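Local structure of MucR Phosphodiesterase (Pseudomonas aeruginosa, 5M1T) at residues 35-40 and 81-86; 66-71 and 97-102; 211-216 and 224-229; 228-233 and 255-260. The protein belongs to the EAL-domain family of phosphodiesterases and holds magnesium ions together with the bound ligand C2E. All coordinates share one frame; numbering follows the deposited sequence.

Contact 1. Residues 35-40 and 81-86; sequences HDLRQA and GQFLPL. With C2E (9,9'-[(2R,3R,3aS,5S,7aR,9R,10R,10aS,12S,14aR)-3,5,10,12-tetrahydroxy-5,12-dioxidooctahydro-2H,7H-difuro[3,2-d:3',2'-j][1,3,7,9,2,8]tetraoxadiphosphacyclododecine-2,9-diyl]bis(2-amino-1,9-dihydro-6H-purin-6-one)), chain C.
Leu37 reaches across from helix 32-38 and divides its two methyl groups between Phe83 and Leu86. Its CG stands anti to the backbone N (chi1 -179°), which carries the fork of the side chain toward segment 81-86. One prong, CD1, comes to 3.9 Å from Phe83 CD1. It approaches the ring on a slant, and the two side chains run at about a right angle to each other. The other prong, CD2, lies 3.9 Å from the carbonyl oxygen of Phe83 and 4.2 Å from Leu86 CD2; here the two leucines pass alongside one another in opposite directions. A branched leucine suits this place because one residue can meet an aromatic ring and an aliphatic side chain at once.

In the EAL domain, a variant of the (beta/alpha)8 barrel whose first strand runs antiparallel to its neighbour, this contact sets the N-terminal helix 32-38 against the start of helix 84-90. Phe83 occupies the N-cap position of the latter, and its CG sits between the backbone N and the carbonyl carbon (chi1 66°), a torsion that brings the ring up to both Leu37 and Trp70. The ring is buried and packs edge-to-face with Trp70 of strand 61-72, against which Leu37 rests as well.

In the next residue, Leu84, the bond from CA to CB points away from helix 32-38, and its CD1 reaches C2E, lying 3.3 Å from N31 in van der Waals contact with that guanine base.

Contact 2. Residues 66-71 and 97-102; sequences ALLRWE and GEWVLD. With C2E (9,9'-[(2R,3R,3aS,5S,7aR,9R,10R,10aS,12S,14aR)-3,5,10,12-tetrahydroxy-5,12-dioxidooctahydro-2H,7H-difuro[3,2-d:3',2'-j][1,3,7,9,2,8]tetraoxadiphosphacyclododecine-2,9-diyl]bis(2-amino-1,9-dihydro-6H-purin-6-one)), chain C.
The indole of Trp99 receives Leu68 at its edge: CD1 of the leucine lies near the ring plane, 3.9 Å from CZ3. The same methyl group lies 3.8 Å from Val100 CG2, so this one apolar tip fills the angle between two consecutive helix residues. The second flat group, the guanidinium of Arg69, faces C2E instead. Phosphate oxygen O21 lies at its edge and is gripped by both NH1 and NH2, each at 2.7 Å from O21. A bend at chi2 (-85°) turns the arginine chain back along the strand, and NH1 also donates to Leu68 O, from 50° above that carbonyl's plane. This second bond restricts rotation of the guanidinium, whose positive charge suits the phosphate.

Leu68 has a double role, for its backbone N makes a nearly straight bond (177°) to N71 of C2E, 3.1 Å away. Val100 also borders this base, with CG1 3.6 Å from O61 of C2E.

Strand 61-72, lying between strands 46-55 and 120-124 in the barrel sheet, is thus backed by helix 93-113, while Leu101 of that helix packs on helix 135-145.

Contact 3. Residues 211-216 and 224-229; sequences GFINEL and AIVSAI
Phe212 leans from helix 210-214 onto Val226 and Ile225 of helix 220-236. Starting at the backbone, its CB touches Val226 CG2 at 3.8 Å. Because CG lies anti to the carbonyl carbon (chi1 -60°), the ring then swings over toward Ile225. CD1 and CE1 each come 4.0 Å from Ile225 CG2, and CE1 is equally close to Ile225 CD1. The methyl CG2 sits over one face of the ring, 4.3 Å from its centroid and 25° off the normal, a CH-pi contact in which a beta-branched side chain offers a methyl close to its own helix.

In the EAL barrel these are two consecutive helices joined by a short loop, inserted between strands 205-208 and 239-243. At the buried end, Val226 CG2 is the common target: besides Phe212 CB it meets Leu216 CD2 at 4.1 Å and Ile213 CD1 at 4.2 Å. Both of these longer side chains cross the valine at about a right angle, and its compactness lets three residues converge on one methyl. Ile213 and Val226 also pack against helix 248-257, through Leu254 and Leu257 respectively, while Ile225 lies on the more open flank.

Contact 4. Residues 228-233 and 255-260; sequences AIVALG and TRLGCN
Val230 pushes its two methyl groups into the turn at the end of helix 248-257, where Leu257, Gly258 and Cys259 lie round it. The tight part on the inner side is made by CG2, which rests 3.8 Å from Cys259 SG. Cys259 is buried and also packs against Ala242 of strand 239-243. Cysteine fits this position well, being small and polarisable. A second close contact lies at the helix end, where the other methyl, CG1, comes to 3.6 Å from the carbonyl oxygen of Leu257 and so meets backbone rather than another side chain.

Toward solvent the packing is looser. Leu257 CD1 stays 4.2 Å from Val230 CG2, the two side chains crossing at a slant, and that leucine is partly exposed. Gly258 is exposed, and its carbonyl oxygen is 4.4 Å from Val230 CG1. Its positive phi (106°) is one that glycine, having no side chain, adopts easily, and it ends the helix in a Schellman motif. A weak bond from Gly258 N to Thr255 O, 2.9 Å long, belongs to that turn. Beyond it the chain leads into strand 261-263, and Asn260 OD1 accepts a hydrogen bond from the backbone of Ile240.

No hydrogen bond or salt bridge joins 228-233 to 255-260. The contact therefore depends on shape and dispersion, with a beta-branched valine, rigid and compact, fitted against the Schellman end of helix 248-257 beside a buried thiol.

How the contacts relate
From the N terminus, contact 1 closes a loop that contains the first two strands, 46-55 and 61-72, bringing helix 32-38 to helix 84-90. Contact 2 crosses it, since residues 66-71 lie within that loop and 97-102 beyond it; the two meet through Trp70, and both touch C2E. Contacts 3 and 4 come later in series, on the far side of the chain's centre from contact 2. Contact 3 closes the short connection between consecutive helices 210-214 and 220-236. Contact 4 starts on Ala228 and Ile229, where contact 3 ends, and spans strand 239-243, so that helix 220-236 links helix 210-214 to helix 248-257.

Contact 1. Residues 35-40 and 81-86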
# COMPACT_ATOMS: atom_id res chain seq x y z
N HIS A 35 -19.42 -16.32 -1.97
CA HIS A 35 -20.72 -15.65 -1.95
C HIS A 35 -21.10 -15.21 -0.53
O HIS A 35 -21.53 -14.07 -0.29
CB HIS A 35 -21.82 -16.58 -2.49
CG HIS A 35 -21.86 -16.62 -3.97
ND1 HIS A 35 -23.03 -16.52 -4.68
CD2 HIS A 35 -20.86 -16.70 -4.88
CE1 HIS A 35 -22.76 -16.57 -5.97
NE2 HIS A 35 -21.45 -16.68 -6.12
N ASP A 36 -20.96 -16.13 0.40
CA ASP A 36 -21.26 -15.86 1.78
C ASP A 36 -20.43 -14.68 2.32
O ASP A 36 -20.99 -13.78 2.96
CB ASP A 36 -21.06 -17.13 2.62
CG ASP A 36 -22.08 -18.21 2.31
OD1 ASP A 36 -22.99 -18.00 1.48
OD2 ASP A 36 -21.96 -19.31 2.90
N LEU A 37 -19.14 -14.64 2.03
CA LEU A 37 -18.32 -13.55 2.56
C LEU A 37 -18.65 -12.19 1.95
O LEU A 37 -18.66 -11.17 2.66
CB LEU A 37 -16.82 -13.83 2.41
CG LEU A 37 -15.86 -12.76 2.95
CD1 LEU A 37 -16.02 -12.57 4.45
CD2 LEU A 37 -14.42 -13.14 2.62
N ARG A 38 -18.94 -12.18 0.65
CA ARG A 38 -19.39 -10.98 -0.04
C ARG A 38 -20.56 -10.34 0.64
O ARG A 38 -20.66 -9.12 0.67
CB ARG A 38 -19.88 -11.29 -1.44
CG ARG A 38 -18.84 -11.48 -2.52
CD ARG A 38 -19.54 -11.37 -3.87
NE ARG A 38 -19.10 -12.36 -4.83
CZ ARG A 38 -18.02 -12.23 -5.61
NH1 ARG A 38 -17.23 -11.16 -5.52
NH2 ARG A 38 -17.73 -13.20 -6.47
N GLN A 39 -21.50 -11.14 1.12
CA GLN A 39 -22.68 -10.55 1.70
C GLN A 39 -22.64 -10.44 3.21
O GLN A 39 -23.65 -10.07 3.81
CB GLN A 39 -23.94 -11.30 1.25
CG GLN A 39 -24.14 -12.66 1.89
CD GLN A 39 -25.41 -13.33 1.37
OE1 GLN A 39 -25.97 -12.89 0.37
NE2 GLN A 39 -25.84 -14.39 2.03
N ALA A 40 -21.50 -10.76 3.83
CA ALA A 40 -21.42 -10.85 5.30
C ALA A 40 -21.70 -9.53 6.02
O ALA A 40 -22.38 -9.53 7.04
CB ALA A 40 -20.07 -11.45 5.75
N GLY A 81 -8.63 -16.77 10.34
CA GLY A 81 -7.72 -17.61 9.58
C GLY A 81 -8.46 -18.39 8.50
O GLY A 81 -7.86 -18.80 7.49
N GLN A 82 -9.76 -18.60 8.70
CA GLN A 82 -10.55 -19.38 7.77
C GLN A 82 -11.11 -18.56 6.59
O GLN A 82 -11.62 -19.13 5.64
CB GLN A 82 -11.70 -20.04 8.50
CG GLN A 82 -11.24 -21.03 9.56
CD GLN A 82 -12.38 -21.44 10.48
OE1 GLN A 82 -13.39 -21.98 10.02
NE2 GLN A 82 -12.24 -21.19 11.79
N PHE A 83 -11.00 -17.23 6.64
CA PHE A 83 -11.55 -16.40 5.56
C PHE A 83 -10.80 -15.12 5.22
O PHE A 83 -11.07 -14.51 4.20
CB PHE A 83 -13.02 -16.06 5.83
CG PHE A 83 -13.23 -15.18 7.02
CD1 PHE A 83 -13.20 -13.81 6.90
CD2 PHE A 83 -13.48 -15.73 8.26
CE1 PHE A 83 -13.40 -13.00 8.02
CE2 PHE A 83 -13.67 -14.94 9.40
CZ PHE A 83 -13.64 -13.57 9.28
N LEU A 84 -9.85 -14.67 6.04
CA LEU A 84 -9.11 -13.45 5.68
C LEU A 84 -8.19 -13.59 4.45
O LEU A 84 -7.96 -12.60 3.77
CB LEU A 84 -8.31 -12.91 6.87
CG LEU A 84 -9.08 -12.09 7.91
CD1 LEU A 84 -8.12 -11.59 8.97
CD2 LEU A 84 -9.75 -10.89 7.29
N PRO A 85 -7.65 -14.79 4.17
CA PRO A 85 -6.88 -14.92 2.95
C PRO A 85 -7.71 -14.75 1.66
O PRO A 85 -7.23 -14.14 0.71
CB PRO A 85 -6.31 -16.35 3.04
CG PRO A 85 -6.32 -16.65 4.51
CD PRO A 85 -7.58 -16.01 4.99
N LEU A 86 -8.93 -15.28 1.66
CA LEU A 86 -9.89 -15.02 0.59
C LEU A 86 -10.23 -13.53 0.52
O LEU A 86 -10.35 -12.95 -0.56
CB LEU A 86 -11.16 -15.83 0.81
CG LEU A 86 -12.28 -15.65 -0.20
CD1 LEU A 86 -11.78 -16.11 -1.58
CD2 LEU A 86 -13.57 -16.41 0.19
P1 C2E C . -2.95 -11.89 15.48
O2P C2E C . -2.85 -10.44 15.12
O1P C2E C . -1.65 -12.55 15.90
O5' C2E C . -4.02 -12.01 16.66
C5' C2E C . -3.79 -12.85 17.77
C4' C2E C . -4.38 -14.22 17.55
O4' C2E C . -3.95 -15.08 18.62
C3' C2E C . -5.90 -14.22 17.60
O3' C2E C . -6.39 -15.23 16.73
C2' C2E C . -6.22 -14.60 19.02
O2' C2E C . -7.51 -15.20 19.17
C1' C2E C . -5.10 -15.60 19.28
N9 C2E C . -4.79 -15.80 20.69
C8 C2E C . -4.70 -14.85 21.64
N7 C2E C . -4.38 -15.42 22.83
C5 C2E C . -4.25 -16.74 22.63
C6 C2E C . -3.92 -17.90 23.45
O6 C2E C . -3.67 -17.76 24.67
N1 C2E C . -3.90 -19.10 22.85
C2 C2E C . -4.17 -19.26 21.53
N2 C2E C . -4.13 -20.49 20.98
N3 C2E C . -4.46 -18.23 20.72
C4 C2E C . -4.52 -16.98 21.21
P11 C2E C . -7.59 -14.93 15.70
O21 C2E C . -8.63 -14.09 16.42
O11 C2E C . -8.18 -16.22 15.26
O5A C2E C . -6.97 -14.09 14.49
C5A C2E C . -5.92 -14.68 13.71
C4A C2E C . -5.27 -13.62 12.85
O4A C2E C . -6.23 -13.00 12.00
C3A C2E C . -4.72 -12.47 13.65
O3A C2E C . -3.45 -12.76 14.22
C2A C2E C . -4.65 -11.37 12.63
O2A C2E C . -3.50 -11.49 11.80
C1A C2E C . -5.86 -11.64 11.78
N91 C2E C . -6.97 -10.71 12.15
C81 C2E C . -7.88 -10.83 13.14
N71 C2E C . -8.75 -9.78 13.12
C51 C2E C . -8.38 -8.99 12.10
C61 C2E C . -8.84 -7.72 11.52
O61 C2E C . -9.81 -7.11 12.02
N11 C2E C . -8.17 -7.23 10.46
C21 C2E C . -7.10 -7.87 9.94
N21 C2E C . -6.47 -7.34 8.87
N31 C2E C . -6.62 -9.04 10.41
C41 C2E C . -7.21 -9.60 11.48

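Contact 2. Residues 66-71 and 97-102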
# COMPACT_ATOMS: atom_id res chain seq x y z
N ALA A 66 -8.61 -5.68 18.85
CA ALA A 66 -9.80 -6.02 18.11
C ALA A 66 -9.53 -7.19 17.19
O ALA A 66 -8.54 -7.18 16.45
CB ALA A 66 -10.29 -4.81 17.28
N LEU A 67 -10.41 -8.18 17.24
CA LEU A 67 -10.27 -9.42 16.50
C LEU A 67 -11.61 -9.80 15.80
O LEU A 67 -12.66 -9.96 16.43
CB LEU A 67 -9.84 -10.55 17.45
CG LEU A 67 -8.42 -10.44 18.03
CD1 LEU A 67 -8.17 -11.46 19.16
CD2 LEU A 67 -7.38 -10.60 16.92
N LEU A 68 -11.55 -9.95 14.49
CA LEU A 68 -12.73 -10.14 13.69
C LEU A 68 -13.24 -11.57 13.84
O LEU A 68 -12.45 -12.52 13.88
CB LEU A 68 -12.42 -9.82 12.23
CG LEU A 68 -13.57 -9.81 11.21
CD1 LEU A 68 -14.55 -8.72 11.52
CD2 LEU A 68 -13.01 -9.66 9.79
N ARG A 69 -14.56 -11.71 13.93
CA ARG A 69 -15.21 -13.01 13.91
C ARG A 69 -16.38 -12.99 12.90
O ARG A 69 -16.94 -11.92 12.58
CB ARG A 69 -15.72 -13.34 15.29
CG ARG A 69 -14.63 -13.40 16.36
CD ARG A 69 -13.99 -14.77 16.39
NE ARG A 69 -12.86 -14.87 17.33
CZ ARG A 69 -11.62 -14.42 17.12
NH1 ARG A 69 -11.30 -13.77 16.02
NH2 ARG A 69 -10.69 -14.59 18.04
N TRP A 70 -16.74 -14.15 12.39
CA TRP A 70 -17.87 -14.22 11.47
C TRP A 70 -18.91 -15.20 12.04
O TRP A 70 -18.66 -16.41 12.12
CB TRP A 70 -17.34 -14.61 10.08
CG TRP A 70 -18.36 -14.74 8.97
CD1 TRP A 70 -19.67 -14.39 9.00
CD2 TRP A 70 -18.10 -15.24 7.66
NE1 TRP A 70 -20.25 -14.65 7.78
CE2 TRP A 70 -19.30 -15.17 6.94
CE3 TRP A 70 -16.96 -15.74 7.02
CZ2 TRP A 70 -19.40 -15.58 5.60
CZ3 TRP A 70 -17.05 -16.13 5.68
CH2 TRP A 70 -18.27 -16.06 4.99
N GLU A 71 -20.03 -14.67 12.50
CA GLU A 71 -21.14 -15.49 12.94
C GLU A 71 -21.89 -15.99 11.72
O GLU A 71 -22.75 -15.32 11.18
CB GLU A 71 -22.13 -14.71 13.80
CG GLU A 71 -21.53 -14.11 15.05
CD GLU A 71 -22.53 -13.23 15.79
OE1 GLU A 71 -23.45 -12.65 15.14
OE2 GLU A 71 -22.38 -13.14 17.03
N GLY A 97 -12.25 -4.02 6.42
CA GLY A 97 -11.37 -3.22 7.25
C GLY A 97 -11.92 -1.85 7.60
O GLY A 97 -11.75 -1.39 8.72
N GLU A 98 -12.57 -1.19 6.65
CA GLU A 98 -13.31 0.04 6.97
C GLU A 98 -14.29 -0.19 8.08
O GLU A 98 -14.41 0.61 8.97
CB GLU A 98 -14.09 0.55 5.74
CG GLU A 98 -13.22 1.07 4.62
CD GLU A 98 -12.42 2.29 5.01
OE1 GLU A 98 -11.31 2.39 4.49
OE2 GLU A 98 -12.86 3.13 5.85
N TRP A 99 -15.02 -1.30 8.02
CA TRP A 99 -16.03 -1.60 9.02
C TRP A 99 -15.37 -1.90 10.37
O TRP A 99 -15.78 -1.42 11.41
CB TRP A 99 -16.94 -2.75 8.59
CG TRP A 99 -17.91 -3.04 9.66
CD1 TRP A 99 -19.06 -2.38 9.89
CD2 TRP A 99 -17.76 -3.98 10.72
NE1 TRP A 99 -19.67 -2.87 11.01
CE2 TRP A 99 -18.90 -3.87 11.53
CE3 TRP A 99 -16.79 -4.93 11.04
CZ2 TRP A 99 -19.10 -4.66 12.66
CZ3 TRP A 99 -16.97 -5.71 12.16
CH2 TRP A 99 -18.12 -5.57 12.97
N VAL A 100 -14.30 -2.68 10.34
CA VAL A 100 -13.54 -2.98 11.56
C VAL A 100 -13.01 -1.71 12.24
O VAL A 100 -13.22 -1.51 13.44
CB VAL A 100 -12.38 -3.93 11.25
CG1 VAL A 100 -11.34 -3.90 12.35
CG2 VAL A 100 -12.91 -5.34 11.03
N LEU A 101 -12.35 -0.85 11.48
CA LEU A 101 -11.81 0.39 12.01
C LEU A 101 -12.90 1.30 12.59
O LEU A 101 -12.73 1.84 13.68
CB LEU A 101 -11.06 1.13 10.89
CG LEU A 101 -10.31 2.41 11.25
CD1 LEU A 101 -9.31 2.24 12.37
CD2 LEU A 101 -9.62 2.87 9.98
N ASP A 102 -14.00 1.46 11.86
CA ASP A 102 -15.16 2.24 12.33
C ASP A 102 -15.71 1.75 13.67
O ASP A 102 -15.82 2.51 14.59
CB ASP A 102 -16.29 2.15 11.31
CG ASP A 102 -17.48 2.97 11.72
OD1 ASP A 102 -17.34 4.20 11.83
OD2 ASP A 102 -18.56 2.38 11.96
P1 C2E C . -2.95 -11.89 15.48
O2P C2E C . -2.85 -10.44 15.12
O1P C2E C . -1.65 -12.55 15.90
O5' C2E C . -4.02 -12.01 16.66
C5' C2E C . -3.79 -12.85 17.77
C4' C2E C . -4.38 -14.22 17.55
O4' C2E C . -3.95 -15.08 18.62
C3' C2E C . -5.90 -14.22 17.60
O3' C2E C . -6.39 -15.23 16.73
C2' C2E C . -6.22 -14.60 19.02
O2' C2E C . -7.51 -15.20 19.17
C1' C2E C . -5.10 -15.60 19.28
N9 C2E C . -4.79 -15.80 20.69
C8 C2E C . -4.70 -14.85 21.64
N7 C2E C . -4.38 -15.42 22.83
C5 C2E C . -4.25 -16.74 22.63
C6 C2E C . -3.92 -17.90 23.45
O6 C2E C . -3.67 -17.76 24.67
N1 C2E C . -3.90 -19.10 22.85
C2 C2E C . -4.17 -19.26 21.53
N2 C2E C . -4.13 -20.49 20.98
N3 C2E C . -4.46 -18.23 20.72
C4 C2E C . -4.52 -16.98 21.21
P11 C2E C . -7.59 -14.93 15.70
O21 C2E C . -8.63 -14.09 16.42
O11 C2E C . -8.18 -16.22 15.26
O5A C2E C . -6.97 -14.09 14.49
C5A C2E C . -5.92 -14.68 13.71
C4A C2E C . -5.27 -13.62 12.85
O4A C2E C . -6.23 -13.00 12.00
C3A C2E C . -4.72 -12.47 13.65
O3A C2E C . -3.45 -12.76 14.22
C2A C2E C . -4.65 -11.37 12.63
O2A C2E C . -3.50 -11.49 11.80
C1A C2E C . -5.86 -11.64 11.78
N91 C2E C . -6.97 -10.71 12.15
C81 C2E C . -7.88 -10.83 13.14
N71 C2E C . -8.75 -9.78 13.12
C51 C2E C . -8.38 -8.99 12.10
C61 C2E C . -8.84 -7.72 11.52
O61 C2E C . -9.81 -7.11 12.02
N11 C2E C . -8.17 -7.23 10.46
C21 C2E C . -7.10 -7.87 9.94
N21 C2E C . -6.47 -7.34 8.87
N31 C2E C . -6.62 -9.04 10.41
C41 C2E C . -7.21 -9.60 11.48

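Contact 3. Residues 211-216 and 224-229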
# COMPACT_ATOMS: atom_id res chain seq x y z
N GLY A 211 3.53 -18.20 18.61
CA GLY A 211 4.26 -19.43 18.29
C GLY A 211 5.45 -19.67 19.20
O GLY A 211 5.71 -20.81 19.64
N PHE A 212 6.14 -18.61 19.55
CA PHE A 212 7.30 -18.73 20.43
C PHE A 212 6.94 -18.96 21.89
O PHE A 212 7.68 -19.62 22.63
CB PHE A 212 8.18 -17.50 20.31
CG PHE A 212 8.70 -17.29 18.93
CD1 PHE A 212 9.69 -18.11 18.44
CD2 PHE A 212 8.16 -16.32 18.11
CE1 PHE A 212 10.19 -17.95 17.17
CE2 PHE A 212 8.63 -16.16 16.83
CZ PHE A 212 9.64 -16.98 16.36
N ILE A 213 5.79 -18.44 22.29
CA ILE A 213 5.31 -18.67 23.65
C ILE A 213 4.87 -20.14 23.82
O ILE A 213 5.20 -20.78 24.81
CB ILE A 213 4.15 -17.72 23.99
CG1 ILE A 213 4.55 -16.27 23.73
CG2 ILE A 213 3.68 -17.93 25.41
CD1 ILE A 213 5.88 -15.84 24.28
N ASN A 214 4.12 -20.63 22.85
CA ASN A 214 3.57 -21.97 22.89
C ASN A 214 4.63 -23.07 22.86
O ASN A 214 4.43 -24.14 23.41
CB ASN A 214 2.67 -22.16 21.69
CG ASN A 214 1.82 -23.41 21.78
OD1 ASN A 214 1.23 -23.73 22.83
ND2 ASN A 214 1.72 -24.11 20.66
N GLU A 215 5.75 -22.82 22.18
CA GLU A 215 6.79 -23.83 22.07
C GLU A 215 7.79 -23.83 23.24
O GLU A 215 8.69 -24.67 23.26
CB GLU A 215 7.54 -23.69 20.73
CG GLU A 215 6.71 -24.00 19.47
CD GLU A 215 6.49 -25.49 19.23
OE1 GLU A 215 5.46 -25.89 18.61
OE2 GLU A 215 7.37 -26.27 19.67
N LEU A 216 7.67 -22.91 24.20
CA LEU A 216 8.73 -22.74 25.22
C LEU A 216 9.02 -24.04 25.97
O LEU A 216 10.14 -24.40 26.16
CB LEU A 216 8.39 -21.62 26.20
CG LEU A 216 8.48 -20.17 25.70
CD1 LEU A 216 7.66 -19.24 26.58
CD2 LEU A 216 9.91 -19.69 25.61
N ALA A 224 15.50 -18.59 24.35
CA ALA A 224 16.53 -17.65 23.98
C ALA A 224 15.97 -16.60 23.02
O ALA A 224 16.24 -15.40 23.15
CB ALA A 224 17.74 -18.36 23.39
N ILE A 225 15.14 -17.05 22.08
CA ILE A 225 14.59 -16.15 21.08
C ILE A 225 13.68 -15.13 21.76
O ILE A 225 13.78 -13.93 21.49
CB ILE A 225 13.79 -16.92 20.00
CG1 ILE A 225 14.72 -17.86 19.24
CG2 ILE A 225 13.04 -15.96 19.07
CD1 ILE A 225 13.96 -18.84 18.35
N VAL A 226 12.84 -15.62 22.67
CA VAL A 226 11.95 -14.71 23.40
C VAL A 226 12.77 -13.71 24.22
O VAL A 226 12.46 -12.51 24.28
CB VAL A 226 10.98 -15.49 24.30
CG1 VAL A 226 10.25 -14.58 25.29
CG2 VAL A 226 9.97 -16.21 23.41
N SER A 227 13.84 -14.18 24.84
CA SER A 227 14.67 -13.30 25.63
C SER A 227 15.31 -12.24 24.76
O SER A 227 15.41 -11.09 25.16
CB SER A 227 15.76 -14.11 26.34
OG SER A 227 15.12 -15.02 27.24
N ALA A 228 15.75 -12.63 23.56
CA ALA A 228 16.35 -11.69 22.63
C ALA A 228 15.33 -10.60 22.22
O ALA A 228 15.69 -9.43 22.14
CB ALA A 228 16.86 -12.42 21.42
N ILE A 229 14.08 -10.99 21.96
CA ILE A 229 13.05 -10.00 21.56
C ILE A 229 12.84 -8.97 22.69
O ILE A 229 12.81 -7.75 22.46
CB ILE A 229 11.72 -10.71 21.19
CG1 ILE A 229 11.91 -11.51 19.90
CG2 ILE A 229 10.61 -9.68 20.98
CD1 ILE A 229 10.81 -12.47 19.53

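Contact 4. Residues 228-233 and 255-260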
# COMPACT_ATOMS: atom_id res chain seq x y z
N ALA A 228 15.75 -12.63 23.56
CA ALA A 228 16.35 -11.69 22.63
C ALA A 228 15.33 -10.60 22.22
O ALA A 228 15.69 -9.43 22.14
CB ALA A 228 16.86 -12.42 21.42
N ILE A 229 14.08 -10.99 21.96
CA ILE A 229 13.05 -10.00 21.56
C ILE A 229 12.84 -8.97 22.69
O ILE A 229 12.81 -7.75 22.46
CB ILE A 229 11.72 -10.71 21.19
CG1 ILE A 229 11.91 -11.51 19.90
CG2 ILE A 229 10.61 -9.68 20.98
CD1 ILE A 229 10.81 -12.47 19.53
N VAL A 230 12.73 -9.46 23.93
CA VAL A 230 12.60 -8.59 25.09
C VAL A 230 13.79 -7.64 25.14
O VAL A 230 13.65 -6.47 25.38
CB VAL A 230 12.49 -9.42 26.37
CG1 VAL A 230 12.59 -8.54 27.62
CG2 VAL A 230 11.17 -10.16 26.40
N ALA A 231 14.97 -8.13 24.88
CA ALA A 231 16.16 -7.28 24.93
C ALA A 231 16.18 -6.25 23.79
O ALA A 231 16.66 -5.14 23.95
CB ALA A 231 17.41 -8.14 24.91
N LEU A 232 15.66 -6.61 22.62
CA LEU A 232 15.49 -5.64 21.56
C LEU A 232 14.57 -4.48 21.99
O LEU A 232 14.88 -3.30 21.74
CB LEU A 232 14.94 -6.30 20.29
CG LEU A 232 15.92 -7.07 19.40
CD1 LEU A 232 15.19 -7.43 18.11
CD2 LEU A 232 17.15 -6.25 19.08
N GLY A 233 13.46 -4.82 22.64
CA GLY A 233 12.57 -3.81 23.21
C GLY A 233 13.32 -2.90 24.15
O GLY A 233 13.22 -1.68 24.04
N THR A 255 7.02 -12.65 32.82
CA THR A 255 7.08 -11.53 33.74
C THR A 255 8.52 -11.31 34.23
O THR A 255 9.04 -10.18 34.22
CB THR A 255 6.06 -11.71 34.89
OG1 THR A 255 4.73 -11.64 34.33
CG2 THR A 255 6.21 -10.61 35.97
N ARG A 256 9.16 -12.40 34.64
CA ARG A 256 10.53 -12.33 35.13
C ARG A 256 11.49 -11.82 34.07
O ARG A 256 12.46 -11.13 34.40
CB ARG A 256 11.00 -13.70 35.66
CG ARG A 256 12.40 -13.66 36.23
CD ARG A 256 12.76 -14.86 37.07
NE ARG A 256 12.13 -16.12 36.64
CZ ARG A 256 12.62 -16.98 35.75
NH1 ARG A 256 13.75 -16.74 35.09
NH2 ARG A 256 11.93 -18.08 35.48
N LEU A 257 11.22 -12.13 32.80
CA LEU A 257 12.03 -11.61 31.70
C LEU A 257 11.92 -10.11 31.56
O LEU A 257 12.81 -9.45 31.07
CB LEU A 257 11.60 -12.21 30.36
CG LEU A 257 12.04 -13.62 29.98
CD1 LEU A 257 11.87 -13.74 28.47
CD2 LEU A 257 13.47 -13.89 30.41
N GLY A 258 10.78 -9.58 31.95
CA GLY A 258 10.56 -8.16 31.89
C GLY A 258 9.65 -7.74 30.76
O GLY A 258 9.74 -6.62 30.32
N CYS A 259 8.75 -8.61 30.30
CA CYS A 259 7.74 -8.19 29.32
C CYS A 259 6.88 -7.09 29.96
O CYS A 259 6.59 -7.16 31.14
CB CYS A 259 6.85 -9.36 28.89
SG CYS A 259 7.69 -10.60 27.90
N ASN A 260 6.49 -6.10 29.17
CA ASN A 260 5.71 -5.00 29.70
C ASN A 260 4.28 -5.47 29.88
O ASN A 260 3.69 -5.29 30.96
CB ASN A 260 5.82 -3.77 28.80
CG ASN A 260 7.28 -3.33 28.62
OD1 ASN A 260 7.97 -3.68 27.64
ND2 ASN A 260 7.79 -2.60 29.62